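Local coordinates for periplasmic oligopeptide-binding protein (Burkholderia pseudomallei, PDB 3ZS6) that probably binds oligopeptides in the periplasm and hands them to an ABC transport system for uptake, at residues N178-L183 and A498-Y503; Y262-K267 and K362-F367; E280-V285 and S370-K375. All coordinates share one frame; numbering follows the deposited sequence. Where two conformers were deposited one is given.

Contact 1. Residues N178-L183 and A498-Y503; sequences NGPYTL and ASQDMY
Q500 lays its side chain across the ring of P180 at about a right angle, and this crossing is one half of the contact. The amide oxygen OE1 of Q500 sits over the proline carbons, nearest to P180 CG at 3.5 Å, while the aliphatic part follows behind, with Q500 CB 4.0 Å from P180 CG. The torsions explain the fit: Q500 CG lies between the backbone N and the carbonyl carbon (chi1 70°), and beyond CG the chain runs extended, which brings OE1 to P180 CG and CD. P180 offers CB, CG and CD as a short apolar ledge.

The other half is made by Y181. Its CG is anti to the carbonyl carbon (chi1 -61°), and the phenol reaches to the short 3-10 turn 499-501, where its CE2 edge and hydroxyl meet the backbone. Q500 N lies near the ring plane at this edge, and Y181 OH is 3.9 Å from Q500 CA. S499 CB approaches the same ring obliquely, 4.1 Å from Y181 CE2. These are van der Waals contacts; the polar ends are engaged elsewhere, Y181 OH with the carbonyl of I208 and S499 OG with D34 and R9. M502 N, just after the turn, closes it on S499 O (3.1 Å).

All four touching residues are buried. The arrangement is that of a C-terminal 3-10 turn packed against the start of an outermost strand, here strand 181-187 of the four-stranded mixed sheet that also contains strand 6-11.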
ATOM      1  N   ASN A 178     -21.246  -0.698  -3.809  1.00 17.80           N
ATOM      2  CA  ASN A 178     -21.585  -1.102  -5.173  1.00 19.05           C
ATOM      3  C   ASN A 178     -20.761  -2.252  -5.746  1.00 14.54           C
ATOM      4  O   ASN A 178     -20.862  -2.550  -6.944  1.00 16.46           O
ATOM      5  CB  ASN A 178     -21.481   0.098  -6.112  1.00 16.80           C
ATOM      6  CG  ASN A 178     -20.049   0.479  -6.390  1.00 19.06           C
ATOM      7  OD1 ASN A 178     -19.216   0.503  -5.482  1.00 15.86           O
ATOM      8  ND2 ASN A 178     -19.742   0.753  -7.656  1.00 16.41           N
ATOM      9  N   GLY A 179     -19.947  -2.889  -4.907  1.00 10.43           N
ATOM     10  CA  GLY A 179     -19.097  -3.979  -5.366  1.00 11.56           C
ATOM     11  C   GLY A 179     -19.828  -5.306  -5.478  1.00  9.81           C
ATOM     12  O   GLY A 179     -21.046  -5.357  -5.323  1.00 16.11           O
ATOM     13  N   PRO A 180     -19.082  -6.396  -5.724  1.00 12.63           N
ATOM     14  CA  PRO A 180     -19.690  -7.722  -5.900  1.00 16.77           C
ATOM     15  C   PRO A 180     -20.224  -8.317  -4.591  1.00 19.02           C
ATOM     16  O   PRO A 180     -20.992  -9.279  -4.646  1.00 17.04           O
ATOM     17  CB  PRO A 180     -18.537  -8.569  -6.447  1.00 15.08           C
ATOM     18  CG  PRO A 180     -17.289  -7.862  -5.968  1.00 11.58           C
ATOM     19  CD  PRO A 180     -17.626  -6.407  -5.956  1.00 12.32           C
ATOM     20  N   TYR A 181     -19.826  -7.752  -3.450  1.00 15.27           N
ATOM     21  CA  TYR A 181     -20.250  -8.244  -2.136  1.00 14.67           C
ATOM     22  C   TYR A 181     -20.862  -7.142  -1.272  1.00 17.18           C
ATOM     23  O   TYR A 181     -20.541  -5.966  -1.431  1.00 13.61           O
ATOM     24  CB  TYR A 181     -19.073  -8.917  -1.396  1.00 14.70           C
ATOM     25  CG  TYR A 181     -18.538 -10.098  -2.162  1.00 13.45           C
ATOM     26  CD1 TYR A 181     -19.082 -11.369  -1.986  1.00 12.46           C
ATOM     27  CD2 TYR A 181     -17.524  -9.938  -3.108  1.00 14.15           C
ATOM     28  CE1 TYR A 181     -18.618 -12.453  -2.715  1.00 12.50           C
ATOM     29  CE2 TYR A 181     -17.048 -11.014  -3.835  1.00 14.16           C
ATOM     30  CZ  TYR A 181     -17.603 -12.268  -3.637  1.00 15.39           C
ATOM     31  OH  TYR A 181     -17.135 -13.336  -4.363  1.00 15.00           O
ATOM     32  N   THR A 182     -21.763  -7.530  -0.375  1.00 15.73           N
ATOM     33  CA  THR A 182     -22.320  -6.604   0.594  1.00 19.41           C
ATOM     34  C   THR A 182     -21.932  -7.068   1.992  1.00 22.57           C
ATOM     35  O   THR A 182     -21.869  -8.271   2.264  1.00 22.58           O
ATOM     36  CB  THR A 182     -23.863  -6.526   0.520  1.00 22.53           C
ATOM     37  OG1 THR A 182     -24.426  -7.787   0.898  1.00 20.87           O
ATOM     38  CG2 THR A 182     -24.322  -6.164  -0.886  1.00 26.07           C
ATOM     39  N   LEU A 183     -21.702  -6.103   2.876  1.00 12.58           N
ATOM     40  CA  LEU A 183     -21.224  -6.382   4.219  1.00 13.86           C
ATOM     41  C   LEU A 183     -22.331  -6.952   5.094  1.00 17.58           C
ATOM     42  O   LEU A 183     -23.381  -6.330   5.251  1.00 20.35           O
ATOM     43  CB  LEU A 183     -20.681  -5.094   4.844  1.00 17.29           C
ATOM     44  CG  LEU A 183     -20.024  -5.211   6.219  1.00 19.71           C
ATOM     45  CD1 LEU A 183     -18.755  -6.041   6.114  1.00 15.88           C
ATOM     46  CD2 LEU A 183     -19.726  -3.822   6.775  1.00 18.86           C
ATOM     47  N   ALA A 498      -8.862  -9.687  -5.807  1.00 12.37           N
ATOM     48  CA  ALA A 498     -10.246  -9.615  -5.353  1.00 10.96           C
ATOM     49  C   ALA A 498     -10.866 -10.995  -5.264  1.00 13.57           C
ATOM     50  O   ALA A 498     -10.543 -11.888  -6.050  1.00 13.41           O
ATOM     51  CB  ALA A 498     -11.061  -8.734  -6.298  1.00 11.36           C
ATOM     52  N   SER A 499     -11.778 -11.168  -4.317  1.00 11.81           N
ATOM     53  CA  SER A 499     -12.444 -12.456  -4.157  1.00 10.87           C
ATOM     54  C   SER A 499     -13.274 -12.876  -5.388  1.00 12.66           C
ATOM     55  O   SER A 499     -13.375 -14.065  -5.698  1.00 14.02           O
ATOM     56  CB  SER A 499     -13.315 -12.434  -2.901  1.00 14.69           C
ATOM     57  OG  SER A 499     -12.529 -12.132  -1.761  1.00 13.76           O
ATOM     58  N   GLN A 500     -13.862 -11.910  -6.093  1.00 15.64           N
ATOM     59  CA  GLN A 500     -14.751 -12.242  -7.210  1.00 12.81           C
ATOM     60  C   GLN A 500     -14.025 -12.889  -8.393  1.00 17.66           C
ATOM     61  O   GLN A 500     -14.660 -13.449  -9.295  1.00 14.64           O
ATOM     62  CB  GLN A 500     -15.536 -11.016  -7.691  1.00 12.44           C
ATOM     63  CG  GLN A 500     -14.691  -9.960  -8.409  1.00 16.16           C
ATOM     64  CD  GLN A 500     -15.545  -9.025  -9.259  1.00 18.98           C
ATOM     65  OE1 GLN A 500     -15.616  -7.817  -9.017  1.00 18.79           O
ATOM     66  NE2 GLN A 500     -16.197  -9.590 -10.263  1.00 11.33           N
ATOM     67  N   ASP A 501     -12.700 -12.796  -8.404  1.00 13.07           N
ATOM     68  CA  ASP A 501     -11.922 -13.365  -9.497  1.00 14.05           C
ATOM     69  C   ASP A 501     -11.507 -14.812  -9.211  1.00 19.92           C
ATOM     70  O   ASP A 501     -10.945 -15.480 -10.079  1.00 18.76           O
ATOM     71  CB  ASP A 501     -10.702 -12.482  -9.816  1.00 13.54           C
ATOM     72  CG  ASP A 501     -11.103 -11.093 -10.322  1.00 14.61           C
ATOM     73  OD1 ASP A 501     -12.016 -11.014 -11.165  1.00 14.17           O
ATOM     74  OD2 ASP A 501     -10.531 -10.082  -9.863  1.00 14.12           O
ATOM     75  N   MET A 502     -11.794 -15.295  -8.002  1.00 15.34           N
ATOM     76  CA  MET A 502     -11.464 -16.677  -7.640  1.00 12.71           C
ATOM     77  C   MET A 502     -12.720 -17.559  -7.570  1.00 16.77           C
ATOM     78  O   MET A 502     -13.841 -17.059  -7.621  1.00 14.70           O
ATOM     79  CB  MET A 502     -10.666 -16.719  -6.326  1.00 13.91           C
ATOM     80  CG  MET A 502      -9.230 -16.191  -6.472  1.00 18.41           C
ATOM     81  SD  MET A 502      -8.306 -16.079  -4.916  1.00 19.03           S
ATOM     82  CE  MET A 502      -9.021 -14.580  -4.228  1.00  8.15           C
ATOM     83  N   TYR A 503     -12.523 -18.869  -7.464  1.00 15.12           N
ATOM     84  CA  TYR A 503     -13.632 -19.810  -7.438  1.00 18.25           C
ATOM     85  C   TYR A 503     -13.148 -21.124  -6.858  1.00 14.23           C
ATOM     86  O   TYR A 503     -11.990 -21.500  -7.038  1.00 22.05           O
ATOM     87  CB  TYR A 503     -14.188 -20.034  -8.855  1.00 20.05           C
ATOM     88  CG  TYR A 503     -13.104 -20.313  -9.875  1.00 17.48           C
ATOM     89  CD1 TYR A 503     -12.645 -21.601 -10.095  1.00 14.03           C
ATOM     90  CD2 TYR A 503     -12.514 -19.276 -10.588  1.00 20.19           C
ATOM     91  CE1 TYR A 503     -11.645 -21.856 -11.017  1.00 19.45           C
ATOM     92  CE2 TYR A 503     -11.512 -19.515 -11.501  1.00 19.89           C
ATOM     93  CZ  TYR A 503     -11.081 -20.805 -11.715  1.00 22.62           C
ATOM     94  OH  TYR A 503     -10.081 -21.036 -12.629  1.00 27.38           O
TER

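Contact 2. Residues Y262-K267 and K362-F367; sequences YYYYLK and KKVALF
Two tyrosines of strand 260-266, Y262 and Y264, point their phenol ends at V364 and A365 of helix 359-376. The apolar part of the contact centres on V364, whose CG1, placed anti to the backbone N (chi1 180°), touches both phenols. It lies obliquely to both rings, 4.0 Å from Y262 CE1 and 4.3 Å from Y264 CZ. Y262 and V364 approach from opposite directions.

Hydroxyl-to-carbon contacts come next. Y262 OH rests against V364 CB at 3.7 Å, and Y264 OH is 3.5 Å from V364 CG1. The hydroxyl of Y264 also presses on the helix backbone: A365 CA stands at the edge of the Y264 ring, near its plane, 3.2 Å from OH. Its neighbour A365 N is close too, but the angle is too poor for a hydrogen bond.

Polar and aromatic partners beyond the segments fix Y262. Its OH is hydrogen-bonded to H361 ND1, just before K362 on the same helix, and its ring stacks with F473 of strand 470-480.

The axes of 262-266 and 362-367 approach to 11.5 Å and are inclined by 60°. This is a helix lying across a beta-sheet, the alpha/beta layering found in the lobes of periplasmic binding proteins.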
ATOM      1  N   TYR A 262       9.923  -3.083   2.188  1.00  7.86           N
ATOM      2  CA  TYR A 262       9.907  -3.122   3.642  1.00 11.37           C
ATOM      3  C   TYR A 262      11.000  -2.164   4.114  1.00 17.32           C
ATOM      4  O   TYR A 262      12.149  -2.240   3.660  1.00 16.21           O
ATOM      5  CB  TYR A 262      10.206  -4.553   4.105  1.00 13.70           C
ATOM      6  CG  TYR A 262      10.036  -4.868   5.584  1.00  8.04           C
ATOM      7  CD1 TYR A 262      10.879  -4.314   6.542  1.00 13.75           C
ATOM      8  CD2 TYR A 262       9.069  -5.771   6.010  1.00 10.26           C
ATOM      9  CE1 TYR A 262      10.737  -4.627   7.893  1.00 12.87           C
ATOM     10  CE2 TYR A 262       8.927  -6.094   7.355  1.00 10.70           C
ATOM     11  CZ  TYR A 262       9.764  -5.522   8.291  1.00 12.10           C
ATOM     12  OH  TYR A 262       9.624  -5.842   9.631  1.00 12.63           O
ATOM     13  N   TYR A 263      10.644  -1.243   4.998  1.00 11.68           N
ATOM     14  CA  TYR A 263      11.592  -0.217   5.412  1.00 12.65           C
ATOM     15  C   TYR A 263      11.277   0.362   6.784  1.00 16.17           C
ATOM     16  O   TYR A 263      10.148   0.245   7.291  1.00 11.97           O
ATOM     17  CB  TYR A 263      11.656   0.908   4.373  1.00 12.60           C
ATOM     18  CG  TYR A 263      10.433   1.808   4.332  1.00 13.95           C
ATOM     19  CD1 TYR A 263      10.362   2.952   5.120  1.00 10.32           C
ATOM     20  CD2 TYR A 263       9.352   1.516   3.492  1.00 18.40           C
ATOM     21  CE1 TYR A 263       9.245   3.789   5.077  1.00 10.77           C
ATOM     22  CE2 TYR A 263       8.227   2.352   3.435  1.00 12.22           C
ATOM     23  CZ  TYR A 263       8.185   3.484   4.232  1.00 16.69           C
ATOM     24  OH  TYR A 263       7.091   4.316   4.193  1.00 20.40           O
ATOM     25  N   TYR A 264      12.286   0.985   7.385  1.00  9.94           N
ATOM     26  CA  TYR A 264      12.093   1.641   8.664  1.00 10.89           C
ATOM     27  C   TYR A 264      11.892   3.141   8.482  1.00 14.73           C
ATOM     28  O   TYR A 264      12.713   3.848   7.888  1.00 11.17           O
ATOM     29  CB  TYR A 264      13.256   1.361   9.622  1.00 15.29           C
ATOM     30  CG  TYR A 264      13.161   0.035  10.353  1.00 13.17           C
ATOM     31  CD1 TYR A 264      11.991  -0.710  10.347  1.00 16.47           C
ATOM     32  CD2 TYR A 264      14.243  -0.465  11.057  1.00 16.65           C
ATOM     33  CE1 TYR A 264      11.910  -1.927  11.026  1.00 20.47           C
ATOM     34  CE2 TYR A 264      14.170  -1.668  11.740  1.00 18.90           C
ATOM     35  CZ  TYR A 264      13.003  -2.402  11.722  1.00 22.43           C
ATOM     36  OH  TYR A 264      12.944  -3.607  12.410  1.00 17.02           O
ATOM     37  N   TYR A 265      10.764   3.599   8.988  1.00 11.72           N
ATOM     38  CA  TYR A 265      10.443   5.005   9.075  1.00  8.28           C
ATOM     39  C   TYR A 265      11.422   5.639  10.043  1.00 12.67           C
ATOM     40  O   TYR A 265      11.802   5.021  11.040  1.00 10.20           O
ATOM     41  CB  TYR A 265       9.015   5.084   9.601  1.00  7.25           C
ATOM     42  CG  TYR A 265       8.512   6.346  10.254  1.00 11.77           C
ATOM     43  CD1 TYR A 265       8.989   6.761  11.494  1.00 15.21           C
ATOM     44  CD2 TYR A 265       7.469   7.061   9.679  1.00 10.78           C
ATOM     45  CE1 TYR A 265       8.478   7.889  12.114  1.00 13.78           C
ATOM     46  CE2 TYR A 265       6.956   8.184  10.282  1.00  9.26           C
ATOM     47  CZ  TYR A 265       7.458   8.595  11.498  1.00 18.08           C
ATOM     48  OH  TYR A 265       6.929   9.710  12.092  1.00 19.60           O
ATOM     49  N   LEU A 266      11.865   6.848   9.712  1.00  9.41           N
ATOM     50  CA  LEU A 266      12.664   7.669  10.624  0.99 11.68           C
ATOM     51  C   LEU A 266      11.999   9.035  10.750  1.00 13.12           C
ATOM     52  O   LEU A 266      11.668   9.668   9.743  1.00 19.72           O
ATOM     53  CB  LEU A 266      14.089   7.866  10.093  0.99  9.50           C
ATOM     54  CG  LEU A 266      14.994   6.651   9.877  0.99 13.07           C
ATOM     55  CD1 LEU A 266      16.341   7.115   9.304  0.99 14.76           C
ATOM     56  CD2 LEU A 266      15.210   5.852  11.170  0.99 10.80           C
ATOM     57  N   LYS A 267      11.804   9.488  11.984  1.00 14.91           N
ATOM     58  CA  LYS A 267      11.200  10.793  12.229  1.00 13.02           C
ATOM     59  C   LYS A 267      12.191  11.880  11.855  1.00 16.09           C
ATOM     60  O   LYS A 267      13.128  12.154  12.608  1.00 16.49           O
ATOM     61  CB  LYS A 267      10.833  10.924  13.706  1.00 14.94           C
ATOM     62  CG  LYS A 267      10.174  12.242  14.083  1.00 16.00           C
ATOM     63  CD  LYS A 267       9.985  12.305  15.590  1.00 25.35           C
ATOM     64  CE  LYS A 267       9.485  13.656  16.055  1.00 27.18           C
ATOM     65  NZ  LYS A 267       9.467  13.729  17.544  1.00 31.05           N
ATOM     66  N   LYS A 362       8.826  -8.558  14.810  1.00 13.46           N
ATOM     67  CA  LYS A 362       9.590  -8.643  16.043  1.00 15.45           C
ATOM     68  C   LYS A 362      11.000  -9.158  15.776  1.00 15.66           C
ATOM     69  O   LYS A 362      11.975  -8.614  16.306  1.00 13.80           O
ATOM     70  CB  LYS A 362       8.890  -9.532  17.074  1.00 17.57           C
ATOM     71  CG  LYS A 362       9.703  -9.693  18.361  1.00 21.71           C
ATOM     72  CD  LYS A 362       8.942 -10.450  19.449  1.00 26.21           C
ATOM     73  CE  LYS A 362       9.692 -10.380  20.774  1.00 33.06           C
ATOM     74  NZ  LYS A 362       9.030 -11.156  21.864  1.00 37.60           N
ATOM     75  N   LYS A 363      11.105 -10.206  14.960  1.00 14.69           N
ATOM     76  CA  LYS A 363      12.405 -10.781  14.609  1.00 16.81           C
ATOM     77  C   LYS A 363      13.290  -9.767  13.893  1.00 18.40           C
ATOM     78  O   LYS A 363      14.474  -9.631  14.202  1.00 14.97           O
ATOM     79  CB  LYS A 363      12.236 -12.021  13.724  1.00 16.13           C
ATOM     80  CG  LYS A 363      11.854 -13.302  14.471  1.00 25.60           C
ATOM     81  CD  LYS A 363      11.679 -14.484  13.504  1.00 21.94           C
ATOM     82  CE  LYS A 363      11.344 -15.780  14.247  1.00 30.29           C
ATOM     83  NZ  LYS A 363      11.292 -16.964  13.334  1.00 27.69           N
ATOM     84  N   VAL A 364      12.717  -9.065  12.922  1.00 10.68           N
ATOM     85  CA  VAL A 364      13.463  -8.043  12.198  1.00 12.88           C
ATOM     86  C   VAL A 364      13.928  -6.934  13.151  1.00 17.48           C
ATOM     87  O   VAL A 364      15.069  -6.481  13.083  1.00 16.14           O
ATOM     88  CB  VAL A 364      12.632  -7.454  11.037  1.00 12.25           C
ATOM     89  CG1 VAL A 364      13.428  -6.390  10.300  1.00  9.77           C
ATOM     90  CG2 VAL A 364      12.222  -8.565  10.069  1.00 13.71           C
ATOM     91  N   ALA A 365      13.039  -6.511  14.046  1.00 16.70           N
ATOM     92  CA  ALA A 365      13.357  -5.456  15.005  1.00 13.98           C
ATOM     93  C   ALA A 365      14.473  -5.858  15.984  1.00 19.85           C
ATOM     94  O   ALA A 365      15.371  -5.061  16.277  1.00 16.31           O
ATOM     95  CB  ALA A 365      12.107  -5.037  15.761  1.00 11.76           C
ATOM     96  N   LEU A 366      14.406  -7.085  16.500  1.00 16.87           N
ATOM     97  CA  LEU A 366      15.454  -7.597  17.381  1.00 16.37           C
ATOM     98  C   LEU A 366      16.804  -7.603  16.663  1.00 23.31           C
ATOM     99  O   LEU A 366      17.847  -7.310  17.260  1.00 16.00           O
ATOM    100  CB  LEU A 366      15.106  -9.011  17.877  1.00 16.49           C
ATOM    101  CG  LEU A 366      14.074  -9.057  19.009  1.00 24.34           C
ATOM    102  CD1 LEU A 366      13.477 -10.460  19.199  1.00 25.36           C
ATOM    103  CD2 LEU A 366      14.675  -8.539  20.313  1.00 21.37           C
ATOM    104  N   PHE A 367      16.777  -7.944  15.378  1.00 23.34           N
ATOM    105  CA  PHE A 367      17.990  -7.936  14.573  1.00 22.64           C
ATOM    106  C   PHE A 367      18.564  -6.526  14.444  1.00 20.26           C
ATOM    107  O   PHE A 367      19.748  -6.312  14.689  1.00 21.03           O
ATOM    108  CB  PHE A 367      17.733  -8.528  13.184  1.00 21.05           C
ATOM    109  CG  PHE A 367      18.954  -8.545  12.302  1.00 20.25           C
ATOM    110  CD1 PHE A 367      20.010  -9.403  12.578  1.00 26.40           C
ATOM    111  CD2 PHE A 367      19.043  -7.708  11.199  1.00 21.26           C
ATOM    112  CE1 PHE A 367      21.137  -9.422  11.775  1.00 29.37           C
ATOM    113  CE2 PHE A 367      20.167  -7.725  10.384  1.00 22.21           C
ATOM    114  CZ  PHE A 367      21.215  -8.581  10.672  1.00 23.69           C
TER

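Contact 3. Residues E280-V285 and S370-K375; sequences EALAMV and SEWRTK
The indole N-H of W372 is spent on the backbone carbonyl of L282, joining helix 359-376 to helix 276-285. The bond is almost straight: NE1 to L282 O measures 3.0 Å with an N-H...O angle of 171°. The oxygen sits in the indole plane, at the ring edge, while the donor is tilted 24° from the plane of the carbonyl. L282 also covers one face of the same indole. With CG anti to the carbonyl carbon, its branch places CD2 3.9 Å from the centroid of the five-membered ring, a CH-pi contact. W372 is thus held by an in-plane bond and by a methyl over its face.

The second donor is K375, whose extended side chain slides past V285 in the opposite direction. Its NZ gives a bond to V285 O at 3.0 Å, nearly in line with the C=O bond. The same ammonium forms a salt bridge with E371 OE2 at 2.9 Å, one turn back on its own helix, though as a hydrogen bond this is weak. OE2 accepts a further bond from D287 N, just beyond V285. Lysine and carboxylate together therefore meet polar backbone atoms at the C-terminal part of helix 276-285, where the positive charge of K375 would be expected to suit the helix dipole.

Within helix 359-376, S370 O accepts from both T374 N and T374 OG1, which reach it from opposite faces of its plane; OG1 lies 2.8 Å from S370 O.

The axes of 280-285 and 370-375 have a closest approach of 10.0 Å and are inclined by 105°. Two helices thus cross at a steep angle, with side-chain N-H groups bonded to carbonyls in the C-terminal part of helix 276-285, in an alpha/beta lobe of a periplasmic binding protein.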
ATOM      1  N   GLU A 280      22.066   8.026   7.800  1.00 22.35           N
ATOM      2  CA  GLU A 280      22.956   7.263   6.942  1.00 19.56           C
ATOM      3  C   GLU A 280      23.741   6.212   7.730  1.00 22.44           C
ATOM      4  O   GLU A 280      23.849   5.056   7.310  1.00 21.77           O
ATOM      5  CB  GLU A 280      23.924   8.228   6.255  1.00 21.71           C
ATOM      6  CG  GLU A 280      24.834   7.593   5.230  1.00 24.94           C
ATOM      7  CD  GLU A 280      25.734   8.618   4.555  1.00 34.87           C
ATOM      8  OE1 GLU A 280      25.611   9.824   4.871  1.00 40.05           O
ATOM      9  OE2 GLU A 280      26.552   8.219   3.705  1.00 33.55           O
ATOM     10  N   ALA A 281      24.294   6.615   8.870  1.00 20.92           N
ATOM     11  CA  ALA A 281      25.024   5.681   9.725  1.00 21.08           C
ATOM     12  C   ALA A 281      24.152   4.488  10.128  1.00 19.05           C
ATOM     13  O   ALA A 281      24.593   3.340  10.086  1.00 21.19           O
ATOM     14  CB  ALA A 281      25.537   6.392  10.965  1.00 14.84           C
ATOM     15  N   LEU A 282      22.918   4.767  10.534  1.00 13.89           N
ATOM     16  CA  LEU A 282      22.009   3.712  10.958  1.00 17.04           C
ATOM     17  C   LEU A 282      21.732   2.756   9.805  1.00 18.08           C
ATOM     18  O   LEU A 282      21.664   1.538   9.993  1.00 13.67           O
ATOM     19  CB  LEU A 282      20.698   4.304  11.487  1.00 19.81           C
ATOM     20  CG  LEU A 282      20.767   5.138  12.776  1.00 22.04           C
ATOM     21  CD1 LEU A 282      19.412   5.782  13.077  1.00 18.72           C
ATOM     22  CD2 LEU A 282      21.227   4.286  13.959  1.00 20.23           C
ATOM     23  N   ALA A 283      21.598   3.312   8.606  1.00 19.81           N
ATOM     24  CA  ALA A 283      21.306   2.511   7.421  1.00 20.07           C
ATOM     25  C   ALA A 283      22.454   1.594   7.000  1.00 21.03           C
ATOM     26  O   ALA A 283      22.237   0.434   6.650  1.00 23.34           O
ATOM     27  CB  ALA A 283      20.906   3.414   6.257  1.00 17.21           C
ATOM     28  N   MET A 284      23.673   2.117   7.024  1.00 19.28           N
ATOM     29  CA  MET A 284      24.792   1.420   6.398  1.00 22.17           C
ATOM     30  C   MET A 284      25.339   0.275   7.240  1.00 18.77           C
ATOM     31  O   MET A 284      26.050  -0.585   6.735  1.00 24.67           O
ATOM     32  CB  MET A 284      25.915   2.404   6.034  1.00 27.48           C
ATOM     33  CG  MET A 284      26.673   2.966   7.213  1.00 30.74           C
ATOM     34  SD  MET A 284      27.830   4.262   6.708  1.00 49.18           S
ATOM     35  CE  MET A 284      28.711   3.450   5.379  1.00 17.19           C
ATOM     36  N   VAL A 285      25.001   0.252   8.522  1.00 17.16           N
ATOM     37  CA  VAL A 285      25.501  -0.804   9.399  1.00 21.70           C
ATOM     38  C   VAL A 285      24.670  -2.106   9.367  1.00 22.62           C
ATOM     39  O   VAL A 285      25.187  -3.187   9.664  1.00 17.92           O
ATOM     40  CB  VAL A 285      25.654  -0.277  10.838  1.00 27.67           C
ATOM     41  CG1 VAL A 285      25.582  -1.399  11.837  1.00 39.09           C
ATOM     42  CG2 VAL A 285      26.971   0.509  10.970  1.00 25.45           C
ATOM     43  N   SER A 370      20.133  -5.296  17.739  1.00 21.36           N
ATOM     44  CA  SER A 370      21.427  -5.890  18.075  1.00 22.69           C
ATOM     45  C   SER A 370      22.515  -5.352  17.149  1.00 20.32           C
ATOM     46  O   SER A 370      23.634  -5.064  17.572  1.00 21.98           O
ATOM     47  CB  SER A 370      21.374  -7.424  18.023  1.00 29.97           C
ATOM     48  OG  SER A 370      21.493  -7.904  16.698  1.00 35.25           O
ATOM     49  N   GLU A 371      22.168  -5.216  15.878  1.00 18.80           N
ATOM     50  CA  GLU A 371      23.068  -4.649  14.888  1.00 23.58           C
ATOM     51  C   GLU A 371      23.533  -3.250  15.322  1.00 26.71           C
ATOM     52  O   GLU A 371      24.738  -2.948  15.343  1.00 24.37           O
ATOM     53  CB  GLU A 371      22.342  -4.581  13.547  1.00 28.77           C
ATOM     54  CG  GLU A 371      23.236  -4.659  12.329  1.00 40.04           C
ATOM     55  CD  GLU A 371      23.632  -6.081  11.960  1.00 32.55           C
ATOM     56  OE1 GLU A 371      23.893  -6.900  12.866  1.00 29.50           O
ATOM     57  OE2 GLU A 371      23.696  -6.368  10.750  1.00 32.92           O
ATOM     58  N   TRP A 372      22.574  -2.401  15.683  1.00 18.12           N
ATOM     59  CA  TRP A 372      22.871  -1.028  16.092  1.00 19.34           C
ATOM     60  C   TRP A 372      23.649  -0.974  17.410  1.00 25.92           C
ATOM     61  O   TRP A 372      24.543  -0.142  17.581  1.00 25.13           O
ATOM     62  CB  TRP A 372      21.580  -0.209  16.202  1.00 14.16           C
ATOM     63  CG  TRP A 372      21.006   0.164  14.869  1.00 17.11           C
ATOM     64  CD1 TRP A 372      21.694   0.362  13.711  1.00 17.49           C
ATOM     65  CD2 TRP A 372      19.621   0.366  14.551  1.00 19.21           C
ATOM     66  NE1 TRP A 372      20.831   0.683  12.695  1.00 17.05           N
ATOM     67  CE2 TRP A 372      19.551   0.689  13.182  1.00 15.96           C
ATOM     68  CE3 TRP A 372      18.436   0.304  15.292  1.00 17.60           C
ATOM     69  CZ2 TRP A 372      18.344   0.956  12.538  1.00 14.28           C
ATOM     70  CZ3 TRP A 372      17.239   0.570  14.651  1.00 19.44           C
ATOM     71  CH2 TRP A 372      17.202   0.890  13.285  1.00 17.98           C
ATOM     72  N   ARG A 373      23.296  -1.845  18.351  0.60 22.92           N
ATOM     73  CA  ARG A 373      24.009  -1.890  19.618  0.60 24.52           C
ATOM     74  C   ARG A 373      25.457  -2.284  19.386  0.60 25.16           C
ATOM     75  O   ARG A 373      26.381  -1.530  19.701  0.60 23.26           O
ATOM     76  CB  ARG A 373      23.365  -2.877  20.592  0.60 26.32           C
ATOM     77  CG  ARG A 373      24.325  -3.340  21.686  0.60 29.36           C
ATOM     78  CD  ARG A 373      23.643  -4.213  22.740  0.60 31.53           C
ATOM     79  NE  ARG A 373      22.954  -5.363  22.160  0.60 34.08           N
ATOM     80  CZ  ARG A 373      23.503  -6.560  21.985  0.60 37.72           C
ATOM     81  NH1 ARG A 373      24.760  -6.778  22.344  0.60 41.73           N
ATOM     82  NH2 ARG A 373      22.789  -7.538  21.447  0.60 37.41           N
ATOM     83  N   THR A 374      25.650  -3.467  18.815  1.00 25.17           N
ATOM     84  CA  THR A 374      26.988  -4.038  18.703  1.00 27.51           C
ATOM     85  C   THR A 374      27.899  -3.286  17.735  1.00 28.13           C
ATOM     86  O   THR A 374      29.118  -3.295  17.897  1.00 27.33           O
ATOM     87  CB  THR A 374      26.933  -5.523  18.293  1.00 30.54           C
ATOM     88  OG1 THR A 374      26.329  -5.633  16.999  1.00 33.72           O
ATOM     89  CG2 THR A 374      26.113  -6.321  19.293  1.00 25.91           C
ATOM     90  N   LYS A 375      27.321  -2.631  16.732  1.00 23.30           N
ATOM     91  CA  LYS A 375      28.146  -1.964  15.726  1.00 20.66           C
ATOM     92  C   LYS A 375      28.316  -0.465  15.954  1.00 25.57           C
ATOM     93  O   LYS A 375      29.316   0.116  15.537  1.00 29.59           O
ATOM     94  CB  LYS A 375      27.637  -2.234  14.310  1.00 21.32           C
ATOM     95  CG  LYS A 375      27.750  -3.696  13.887  1.00 26.27           C
ATOM     96  CD  LYS A 375      27.229  -3.908  12.472  1.00 24.44           C
ATOM     97  CE  LYS A 375      27.212  -5.386  12.094  1.00 22.01           C
ATOM     98  NZ  LYS A 375      26.528  -5.614  10.784  1.00 17.05           N
TER

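How the contacts relate
Contacts 2 and 3 are neighbours, their centres 12 Å apart, and share helix 359-376: residues 362-367 face strand 260-266, and residues 370-375 face helix 276-285, the next helix in the chain after that strand. The two touch directly, Y264 CD2 lying 3.9 Å from W372 CH2, and their segments alternate in sequence, so one helix ties together consecutive elements of the chain. Contact 1 stands apart on the opposite side of the chain's centre, 34 Å from contact 2 and 45 Å from contact 3, between centres. Its segments, 178-183 and 498-503, enclose both other contacts in sequence, and there the C-terminal region packs beside strand 181-187, in the sheet that also holds strand 6-11.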